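PDB 1RWR: filamentous hemagglutinin from Bordetella pertussis, which is an adhesin that probably mediates attachment to host cells and, through this amino-terminal domain, is exported by two-partner secretion. Local coordinates for residues 84-89 against 103-108; 37-42 against 76-81; 256-261 against 276-281; 240-245 against 260-265. All coordinates share one frame; numbering follows the deposited sequence.

Contact 1: 84-89 against 103-108; sequences SPSRLA and IANPNG
Asn105 ND2 is the best-held polar atom, gripped by two nearly straight hydrogen bonds that both lie in the plane of its amide. One runs to Ser84 O at 2.9 Å, meeting that carbonyl in its plane on a lone pair. The other reaches Ser86 OG, also 2.9 Å from Asn105 ND2, with an N-H...O angle of 174°. CG of Asn105 stands anti to its backbone N (chi1 -174°), which carries the amide across to 84-86. The opposite end of the amide stays at home: Asn105 OD1 accepts from Asn107 N at 2.9 Å, an Asx turn folded into the type I beta turn Asn105-Gly108, which Gly108 N closes onto Asn105 O at 3.0 Å. Ser84 O takes a second donor, Asn107 ND2 at 3.3 Å, but this one sits 68° out of the carbonyl plane; Asn107 ND2 has a stronger partner in Asp82 O. Ser86 OG in turn donates to Phe39 O. The backbones join through Ser86 N, which gives its hydrogen to Gly108 O at 3.0 Å, beside Pro85 CB, which rests 3.4 Å from Gly108 O. Farther inward, the end methyl Leu88 CD1 meets the branch methyl Ile103 CG2 at 4.3 Å, in the interior of the beta-helix. The contact thus ties the corner after strand 99-104 to the start of strand 86-89, one coil earlier. With both hydrogens of a buried amide spent on 84-86 and its oxygen on the turn, Asn105 is fixed in rotation, and its polarity is paid for within the corner itself.

Contact 2: 37-42 against 76-81; sequences QQFNVA and ILAEVT
The chain turns a corner at Gln37, where Gln37 and Gln38 both face Val4 in a classic beta bulge, and 37-42 then runs off from strand 76-80. The backbones come nearest at this corner, with Gln37 CA and Thr81 CA 5.4 Å apart, and no hydrogen bond crosses between the two segments; side chains make the join. At the corner Val80 CG1 lies 3.7 Å from Gln37 O. The sister methyl, Val80 CG2, sits beside its own backbone N and presses on Phe39 CB at 3.5 Å, a close apolar touch. Both segments belong to the amino-terminal end of the parallel beta-helix: strand 75-80 follows 31-36 in one long parallel sheet, and 37-42 leaves that sheet at the corner to pass beside strand 86-89. Phe39 projects into the interior, toward strand 75-80. Its CG is anti to the backbone N (chi1 -170°), so the ring reaches across and offers a face to Ala78 CB. This CH-pi contact puts Ala78 CB 4.2 Å from the ring centroid, 17° off the normal and displaced toward the rim on the side of CE1, its nearest ring atom at 4.0 Å. Ile103, Leu88 and Leu3 also pack on the Phe39 side chain. Thr81 OG1, held in the crowded position between its N and carbonyl carbon, approaches Gln37 CA but bonds to Gln6 NE2, while Gln37 NE2 turns to Asp82 OD2.

Contact 3: 256-261 against 276-281; sequences SSQGEI and KGAGVV
Two successive coils of the beta-helix stack at the same corner here, so 256-261 and 276-281 run parallel and turn together from one sheet to the next. Backbone donors and acceptors carry the pairing. Before the corner, Ser257 N gives its hydrogen to Lys276 O at 2.8 Å, in the carbonyl plane. The return bond is poor: Ala278 N approaches Ser257 O at 3.1 Å but is bent to 133°, a weak hydrogen bond. In the turn, Gly279 N donates to Gly259 O at 2.9 Å; the N-H points nearly straight at the oxygen, yet arrives from above the carbonyl, 75° out of its plane. Past the corner, Ile261 N reaches Val280 O at 3.0 Å, again in plane, and regular pairing resumes with Ile261 beside Val281. The hydroxyl of Ser257 is satisfied twice inside its own coil. Ser257 OG accepts from Gly259 N at 3.0 Å, forming an ST turn, and donates to Glu260 O at 2.9 Å, so one hydroxyl ties together two backbone groups of the bend. On the coil's other edge, the backbones of Ser256 and Gln258 bond to the preceding coil at Ser234, and Glu260 to Val241. Apolar contact is concentrated in one pair: Ile261 and Val281 point the same way and lie side by side, with Ile261 CD1 3.8 Å from Val281 CG2. Because CG1 stands beside the backbone N (chi1 -61°) and the chain runs on extended, Ile261 CD1 reaches toward the strand before the bend and rests 3.5 Å from Lys276 O.

Contact 4: 240-245 against 260-265; sequences GVRQLG and EIALGD
Gln243 lies on the face of the sheet shared with Val241, Ile261 and Leu263, and its CB rests 3.8 Å from Leu263 CD2. CG stands anti to the backbone N, and the chain then bends at chi2 (45°), turning CD and the amide beyond it away from 260-265. At the tip, Gln243 OE1 reaches forward along its own chain to accept from Gly245 N at 2.9 Å, the donor standing above the carbonyl plane, while NE2 donates to Gly223 O. The backbones beneath form a regular parallel ladder of the beta-helix; the axes of strands 240-243 and 261-265 approach to 4.7 Å and run nearly parallel, 7° apart. Val241 N donates to Glu260 O at 2.8 Å. Ala262 N answers to Val241 O, also at 2.8 Å and nearly along the C=O axis, as does Gln243 N to Ala262 O at 2.9 Å. The last rung, Gly264 N to Gln243 O, stretches to 3.1 Å. Val241 packs on Val255 of the facing sheet, so this side is interior. On the other face Arg242, set against Ala262, bends at chi3 and forms a salt bridge from NE to Asp218. Beyond Gly264 waters take over: water 1 donates to Leu244 O at 2.8 Å and accepts from Asp265 N, and water 2 lies between Gly245 O and Asp265 O. The buried Gln243 amide therefore spends both ends on backbone groups, its oxygen tying down the chain where solvent replaces direct pairing.

Along the chain contact 2 closes before contact 1 opens, and contact 4 opens before contact 3 and overlaps it. Contacts 1 and 2 lie with centres 7 Å apart at the amino-terminal end; Asn40 and Val41 bond to the backbone of Arg87, joining them. Contacts 3 and 4, centres 10 Å apart, share Glu260 and Ile261 and sit toward the carboxyl-terminal end. About 34 Å separates the centres of contacts 2 and 3, on opposite sides of the chain's centre. The long parallel sheet holding strands 75-80, 99-104, 252-257 and 272-277 runs between the pairs, so repeated coils and corners make one continuous, elongated secretion domain.

Contact 1: 84-89 against 103-108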
# COMPACT_ATOMS: atom_id res chain seq x y z
N SER A 84 12.33 -1.07 13.97
CA SER A 84 11.89 0.32 13.77
C SER A 84 10.83 0.35 12.67
O SER A 84 10.94 -0.41 11.73
CB SER A 84 13.07 1.23 13.39
OG SER A 84 13.54 1.08 12.02
N PRO A 85 9.83 1.22 12.81
CA PRO A 85 8.87 1.46 11.72
C PRO A 85 9.50 2.25 10.56
O PRO A 85 10.67 2.71 10.69
CB PRO A 85 7.78 2.31 12.40
CG PRO A 85 8.54 3.11 13.45
CD PRO A 85 9.54 2.07 13.97
N SER A 86 8.74 2.42 9.47
CA SER A 86 9.18 3.16 8.29
C SER A 86 8.34 4.40 8.10
O SER A 86 7.12 4.35 8.28
CB SER A 86 9.02 2.31 7.03
OG SER A 86 9.87 1.20 7.04
N ARG A 87 8.97 5.49 7.71
CA ARG A 87 8.27 6.66 7.25
C ARG A 87 8.53 6.77 5.75
O ARG A 87 9.67 6.59 5.30
CB ARG A 87 8.81 7.90 7.98
CG ARG A 87 8.10 9.13 7.64
CD ARG A 87 8.39 10.36 8.54
NE ARG A 87 7.60 11.47 7.99
CZ ARG A 87 7.97 12.24 6.95
NH1 ARG A 87 9.17 12.14 6.38
NH2 ARG A 87 7.11 13.14 6.51
N LEU A 88 7.49 7.10 4.99
CA LEU A 88 7.56 7.28 3.54
C LEU A 88 6.96 8.61 3.12
O LEU A 88 5.75 8.85 3.30
CB LEU A 88 6.80 6.18 2.82
CG LEU A 88 7.13 4.75 3.23
CD1 LEU A 88 6.21 3.76 2.54
CD2 LEU A 88 8.61 4.44 2.94
N ALA A 89 7.79 9.43 2.51
CA ALA A 89 7.41 10.74 1.97
C ALA A 89 8.22 10.99 0.73
O ALA A 89 9.42 10.72 0.73
CB ALA A 89 7.71 11.87 3.01
N ILE A 103 6.48 -2.53 -0.02
CA ILE A 103 7.21 -2.07 1.16
C ILE A 103 6.58 -2.75 2.38
O ILE A 103 5.43 -2.55 2.68
CB ILE A 103 7.18 -0.53 1.31
CG1 ILE A 103 7.57 0.23 0.02
CG2 ILE A 103 8.10 -0.12 2.51
CD1 ILE A 103 8.86 -0.07 -0.47
N ALA A 104 7.35 -3.58 3.06
CA ALA A 104 6.86 -4.40 4.18
C ALA A 104 7.63 -4.10 5.45
O ALA A 104 8.86 -4.29 5.52
CB ALA A 104 6.97 -5.88 3.83
N ASN A 105 6.92 -3.67 6.48
CA ASN A 105 7.55 -3.43 7.76
C ASN A 105 6.52 -3.77 8.88
O ASN A 105 5.60 -3.00 9.14
CB ASN A 105 8.04 -1.98 7.86
CG ASN A 105 8.84 -1.74 9.15
OD1 ASN A 105 8.74 -2.55 10.10
ND2 ASN A 105 9.59 -0.65 9.20
N PRO A 106 6.64 -4.93 9.51
CA PRO A 106 5.72 -5.31 10.57
C PRO A 106 5.64 -4.34 11.75
O PRO A 106 4.66 -4.37 12.46
CB PRO A 106 6.21 -6.70 11.00
CG PRO A 106 6.79 -7.23 9.75
CD PRO A 106 7.53 -6.06 9.13
N ASN A 107 6.64 -3.51 11.91
CA ASN A 107 6.64 -2.52 13.00
C ASN A 107 5.75 -1.33 12.76
O ASN A 107 5.42 -0.60 13.69
CB ASN A 107 8.06 -2.06 13.24
CG ASN A 107 8.98 -3.22 13.53
OD1 ASN A 107 8.75 -4.00 14.49
ND2 ASN A 107 9.97 -3.40 12.68
N GLY A 108 5.34 -1.13 11.51
CA GLY A 108 4.50 -0.02 11.15
C GLY A 108 5.05 0.81 10.01
O GLY A 108 6.25 0.83 9.75

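Contact 2: 37-42 against 76-81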
# COMPACT_ATOMS: atom_id res chain seq x y z
N GLN A 37 17.78 -3.22 7.48
CA GLN A 37 17.71 -2.97 8.92
C GLN A 37 16.77 -1.78 9.21
O GLN A 37 15.99 -1.84 10.18
CB GLN A 37 19.11 -2.67 9.44
CG GLN A 37 19.24 -2.77 10.93
CD GLN A 37 19.32 -1.42 11.59
OE1 GLN A 37 20.07 -0.53 11.15
NE2 GLN A 37 18.56 -1.25 12.67
N GLN A 38 16.88 -0.74 8.38
CA GLN A 38 16.07 0.47 8.42
C GLN A 38 15.67 0.87 7.00
O GLN A 38 16.52 0.87 6.09
CB GLN A 38 16.86 1.63 9.06
CG GLN A 38 17.08 1.45 10.54
CD GLN A 38 17.70 2.65 11.17
OE1 GLN A 38 17.01 3.66 11.41
NE2 GLN A 38 19.00 2.58 11.41
N PHE A 39 14.39 1.16 6.80
CA PHE A 39 13.89 1.68 5.51
C PHE A 39 12.98 2.87 5.71
O PHE A 39 11.90 2.77 6.34
CB PHE A 39 13.15 0.60 4.73
CG PHE A 39 12.83 1.01 3.34
CD1 PHE A 39 13.75 0.81 2.33
CD2 PHE A 39 11.61 1.63 3.03
CE1 PHE A 39 13.49 1.22 1.02
CE2 PHE A 39 11.36 2.09 1.74
CZ PHE A 39 12.30 1.88 0.74
N ASN A 40 13.41 4.01 5.20
CA ASN A 40 12.67 5.25 5.27
C ASN A 40 12.92 6.02 4.00
O ASN A 40 14.05 5.99 3.47
CB ASN A 40 13.13 6.09 6.49
CG ASN A 40 12.90 5.39 7.78
OD1 ASN A 40 11.78 5.40 8.31
ND2 ASN A 40 13.92 4.70 8.29
N VAL A 41 11.93 6.78 3.56
CA VAL A 41 12.05 7.63 2.39
C VAL A 41 11.57 9.04 2.81
O VAL A 41 10.52 9.20 3.43
CB VAL A 41 11.21 7.09 1.20
CG1 VAL A 41 11.34 8.02 0.01
CG2 VAL A 41 11.67 5.68 0.83
N ALA A 42 12.37 10.03 2.44
CA ALA A 42 12.07 11.43 2.70
C ALA A 42 12.10 12.22 1.41
O ALA A 42 12.69 11.79 0.43
CB ALA A 42 13.08 11.98 3.65
N ILE A 76 9.67 -5.45 -6.82
CA ILE A 76 10.73 -5.05 -5.93
C ILE A 76 10.10 -4.98 -4.53
O ILE A 76 9.19 -4.20 -4.28
CB ILE A 76 11.28 -3.66 -6.35
CG1 ILE A 76 11.96 -3.72 -7.75
CG2 ILE A 76 12.31 -3.16 -5.33
CD1 ILE A 76 12.19 -2.37 -8.41
N LEU A 77 10.57 -5.87 -3.65
CA LEU A 77 10.18 -5.93 -2.28
C LEU A 77 11.29 -5.36 -1.41
O LEU A 77 12.45 -5.78 -1.52
CB LEU A 77 10.04 -7.40 -1.91
CG LEU A 77 9.79 -7.76 -0.45
CD1 LEU A 77 8.50 -7.15 0.12
CD2 LEU A 77 9.73 -9.29 -0.39
N ALA A 78 10.94 -4.41 -0.56
CA ALA A 78 11.79 -3.87 0.47
C ALA A 78 11.17 -4.31 1.78
O ALA A 78 10.05 -3.89 2.08
CB ALA A 78 11.81 -2.31 0.39
N GLU A 79 11.86 -5.15 2.53
CA GLU A 79 11.39 -5.71 3.80
C GLU A 79 12.29 -5.25 4.92
O GLU A 79 13.49 -5.44 4.84
CB GLU A 79 11.47 -7.24 3.76
CG GLU A 79 10.99 -7.89 5.03
CD GLU A 79 11.31 -9.38 5.15
OE1 GLU A 79 11.84 -9.96 4.19
OE2 GLU A 79 10.96 -10.00 6.18
N VAL A 80 11.72 -4.65 5.95
CA VAL A 80 12.49 -4.26 7.12
C VAL A 80 12.56 -5.44 8.09
O VAL A 80 11.54 -5.99 8.49
CB VAL A 80 11.89 -3.04 7.83
CG1 VAL A 80 12.59 -2.78 9.19
CG2 VAL A 80 12.00 -1.83 6.96
N THR A 81 13.79 -5.78 8.50
CA THR A 81 14.03 -6.94 9.37
C THR A 81 14.25 -6.61 10.85
O THR A 81 14.22 -7.53 11.66
CB THR A 81 15.25 -7.69 8.90
OG1 THR A 81 16.38 -6.84 9.12
CG2 THR A 81 15.21 -7.94 7.47

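Contact 3: 256-261 against 276-281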
# COMPACT_ATOMS: atom_id res chain seq x y z
N SER A 256 -16.24 -4.79 3.29
CA SER A 256 -16.49 -6.06 3.97
C SER A 256 -15.90 -5.96 5.37
O SER A 256 -14.73 -5.60 5.55
CB SER A 256 -15.89 -7.21 3.15
OG SER A 256 -15.92 -8.46 3.85
N SER A 257 -16.70 -6.26 6.39
CA SER A 257 -16.26 -6.19 7.76
C SER A 257 -16.76 -7.37 8.56
O SER A 257 -17.89 -7.80 8.37
CB SER A 257 -16.73 -4.88 8.39
OG SER A 257 -16.33 -4.77 9.76
N GLN A 258 -15.93 -7.87 9.46
CA GLN A 258 -16.37 -8.89 10.44
C GLN A 258 -16.86 -8.24 11.73
O GLN A 258 -17.02 -8.91 12.75
CB GLN A 258 -15.28 -9.94 10.66
CG GLN A 258 -14.90 -10.68 9.39
CD GLN A 258 -16.11 -11.28 8.68
OE1 GLN A 258 -16.30 -11.10 7.46
NE2 GLN A 258 -16.96 -11.96 9.46
N GLY A 259 -17.09 -6.93 11.66
CA GLY A 259 -17.79 -6.17 12.69
C GLY A 259 -18.60 -5.08 12.05
O GLY A 259 -19.21 -5.32 11.01
N GLU A 260 -18.58 -3.90 12.66
CA GLU A 260 -19.32 -2.71 12.24
C GLU A 260 -18.77 -2.14 10.93
O GLU A 260 -17.58 -2.29 10.60
CB GLU A 260 -19.25 -1.66 13.35
CG GLU A 260 -19.82 -0.30 13.06
CD GLU A 260 -19.66 0.68 14.21
OE1 GLU A 260 -19.20 0.27 15.32
OE2 GLU A 260 -19.98 1.86 14.01
N ILE A 261 -19.65 -1.44 10.22
CA ILE A 261 -19.24 -0.49 9.18
C ILE A 261 -19.96 0.81 9.43
O ILE A 261 -21.18 0.81 9.64
CB ILE A 261 -19.61 -0.99 7.78
CG1 ILE A 261 -18.93 -2.32 7.43
CG2 ILE A 261 -19.32 0.09 6.74
CD1 ILE A 261 -19.51 -3.03 6.17
N LYS A 276 -20.99 -5.02 3.45
CA LYS A 276 -21.34 -6.27 4.06
C LYS A 276 -20.59 -6.35 5.38
O LYS A 276 -19.36 -6.43 5.40
CB LYS A 276 -20.97 -7.48 3.19
CG LYS A 276 -21.52 -7.49 1.75
CD LYS A 276 -22.83 -8.23 1.63
CE LYS A 276 -23.11 -8.72 0.19
NZ LYS A 276 -24.48 -9.37 0.16
N GLY A 277 -21.34 -6.28 6.49
CA GLY A 277 -20.73 -6.40 7.80
C GLY A 277 -21.38 -7.39 8.73
O GLY A 277 -22.54 -7.74 8.57
N ALA A 278 -20.63 -7.84 9.72
CA ALA A 278 -21.20 -8.71 10.72
C ALA A 278 -21.98 -7.91 11.76
O ALA A 278 -22.98 -8.39 12.25
CB ALA A 278 -20.13 -9.56 11.37
N GLY A 279 -21.53 -6.72 12.09
CA GLY A 279 -22.24 -5.87 13.02
C GLY A 279 -23.14 -4.86 12.32
O GLY A 279 -23.61 -5.10 11.22
N VAL A 280 -23.40 -3.76 13.01
CA VAL A 280 -24.22 -2.68 12.47
C VAL A 280 -23.49 -2.01 11.32
O VAL A 280 -22.33 -1.64 11.47
CB VAL A 280 -24.52 -1.61 13.51
CG1 VAL A 280 -25.32 -0.48 12.87
CG2 VAL A 280 -25.28 -2.21 14.66
N VAL A 281 -24.19 -1.85 10.21
CA VAL A 281 -23.64 -1.21 9.02
C VAL A 281 -24.45 0.03 8.76
O VAL A 281 -25.68 -0.06 8.66
CB VAL A 281 -23.71 -2.15 7.80
CG1 VAL A 281 -23.37 -1.38 6.49
CG2 VAL A 281 -22.78 -3.29 8.00

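Contact 4: 240-245 against 260-265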
# COMPACT_ATOMS: atom_id res chain seq x y z
N GLY A 240 -14.27 -2.83 13.70
CA GLY A 240 -15.07 -2.03 12.79
C GLY A 240 -14.31 -1.41 11.66
O GLY A 240 -13.09 -1.28 11.71
N VAL A 241 -15.02 -1.05 10.60
CA VAL A 241 -14.53 -0.16 9.59
C VAL A 241 -15.26 1.16 9.73
O VAL A 241 -16.47 1.20 9.56
CB VAL A 241 -14.81 -0.69 8.17
CG1 VAL A 241 -14.37 0.34 7.12
CG2 VAL A 241 -14.12 -2.00 7.96
N ARG A 242 -14.53 2.20 10.07
CA ARG A 242 -15.06 3.55 10.13
C ARG A 242 -14.33 4.36 9.09
O ARG A 242 -13.11 4.48 9.11
CB ARG A 242 -14.88 4.18 11.49
CG ARG A 242 -15.48 5.61 11.53
CD ARG A 242 -15.63 6.15 12.92
NE ARG A 242 -14.37 6.22 13.64
CZ ARG A 242 -14.27 6.59 14.91
NH1 ARG A 242 -15.35 6.92 15.59
NH2 ARG A 242 -13.08 6.62 15.50
N GLN A 243 -15.07 4.95 8.19
CA GLN A 243 -14.48 5.76 7.14
C GLN A 243 -15.39 6.94 6.90
O GLN A 243 -16.37 6.83 6.14
CB GLN A 243 -14.29 4.93 5.86
CG GLN A 243 -13.77 5.69 4.58
CD GLN A 243 -12.58 6.69 4.75
OE1 GLN A 243 -12.58 7.55 5.61
NE2 GLN A 243 -11.60 6.61 3.85
N LEU A 244 -15.07 8.04 7.57
CA LEU A 244 -15.84 9.27 7.46
C LEU A 244 -15.41 10.14 6.29
O LEU A 244 -16.15 11.06 5.89
CB LEU A 244 -15.74 10.07 8.74
CG LEU A 244 -16.07 9.34 10.04
CD1 LEU A 244 -15.97 10.30 11.21
CD2 LEU A 244 -17.43 8.73 9.95
N GLY A 245 -14.21 9.89 5.75
CA GLY A 245 -13.74 10.49 4.51
C GLY A 245 -14.60 10.09 3.32
O GLY A 245 -14.95 8.92 3.21
N GLU A 260 -18.58 -3.90 12.66
CA GLU A 260 -19.32 -2.71 12.24
C GLU A 260 -18.77 -2.14 10.93
O GLU A 260 -17.58 -2.29 10.60
CB GLU A 260 -19.25 -1.66 13.35
CG GLU A 260 -19.82 -0.30 13.06
CD GLU A 260 -19.66 0.68 14.21
OE1 GLU A 260 -19.20 0.27 15.32
OE2 GLU A 260 -19.98 1.86 14.01
N ILE A 261 -19.65 -1.44 10.22
CA ILE A 261 -19.24 -0.49 9.18
C ILE A 261 -19.96 0.81 9.43
O ILE A 261 -21.18 0.81 9.64
CB ILE A 261 -19.61 -0.99 7.78
CG1 ILE A 261 -18.93 -2.32 7.43
CG2 ILE A 261 -19.32 0.09 6.74
CD1 ILE A 261 -19.51 -3.03 6.17
N ALA A 262 -19.22 1.91 9.40
CA ALA A 262 -19.77 3.24 9.53
C ALA A 262 -19.12 4.14 8.47
O ALA A 262 -17.94 4.45 8.56
CB ALA A 262 -19.49 3.77 10.86
N LEU A 263 -19.87 4.50 7.44
CA LEU A 263 -19.34 5.37 6.39
C LEU A 263 -19.99 6.72 6.47
O LEU A 263 -21.11 6.87 7.02
CB LEU A 263 -19.61 4.84 4.96
CG LEU A 263 -19.07 3.46 4.61
CD1 LEU A 263 -19.32 3.19 3.14
CD2 LEU A 263 -17.57 3.29 4.95
N GLY A 264 -19.33 7.68 5.86
CA GLY A 264 -19.92 8.97 5.50
C GLY A 264 -20.56 8.91 4.13
O GLY A 264 -21.42 8.07 3.87
N ASP A 265 -20.20 9.84 3.26
CA ASP A 265 -20.71 9.88 1.89
C ASP A 265 -19.94 8.89 1.02
O ASP A 265 -18.71 8.79 1.12
CB ASP A 265 -20.56 11.28 1.31
CG ASP A 265 -21.38 12.29 2.03
OD1 ASP A 265 -22.33 11.92 2.72
OD2 ASP A 265 -21.14 13.50 1.96
O HOH W 1 -18.03 11.69 3.92
O HOH W 2 -17.55 7.69 3.49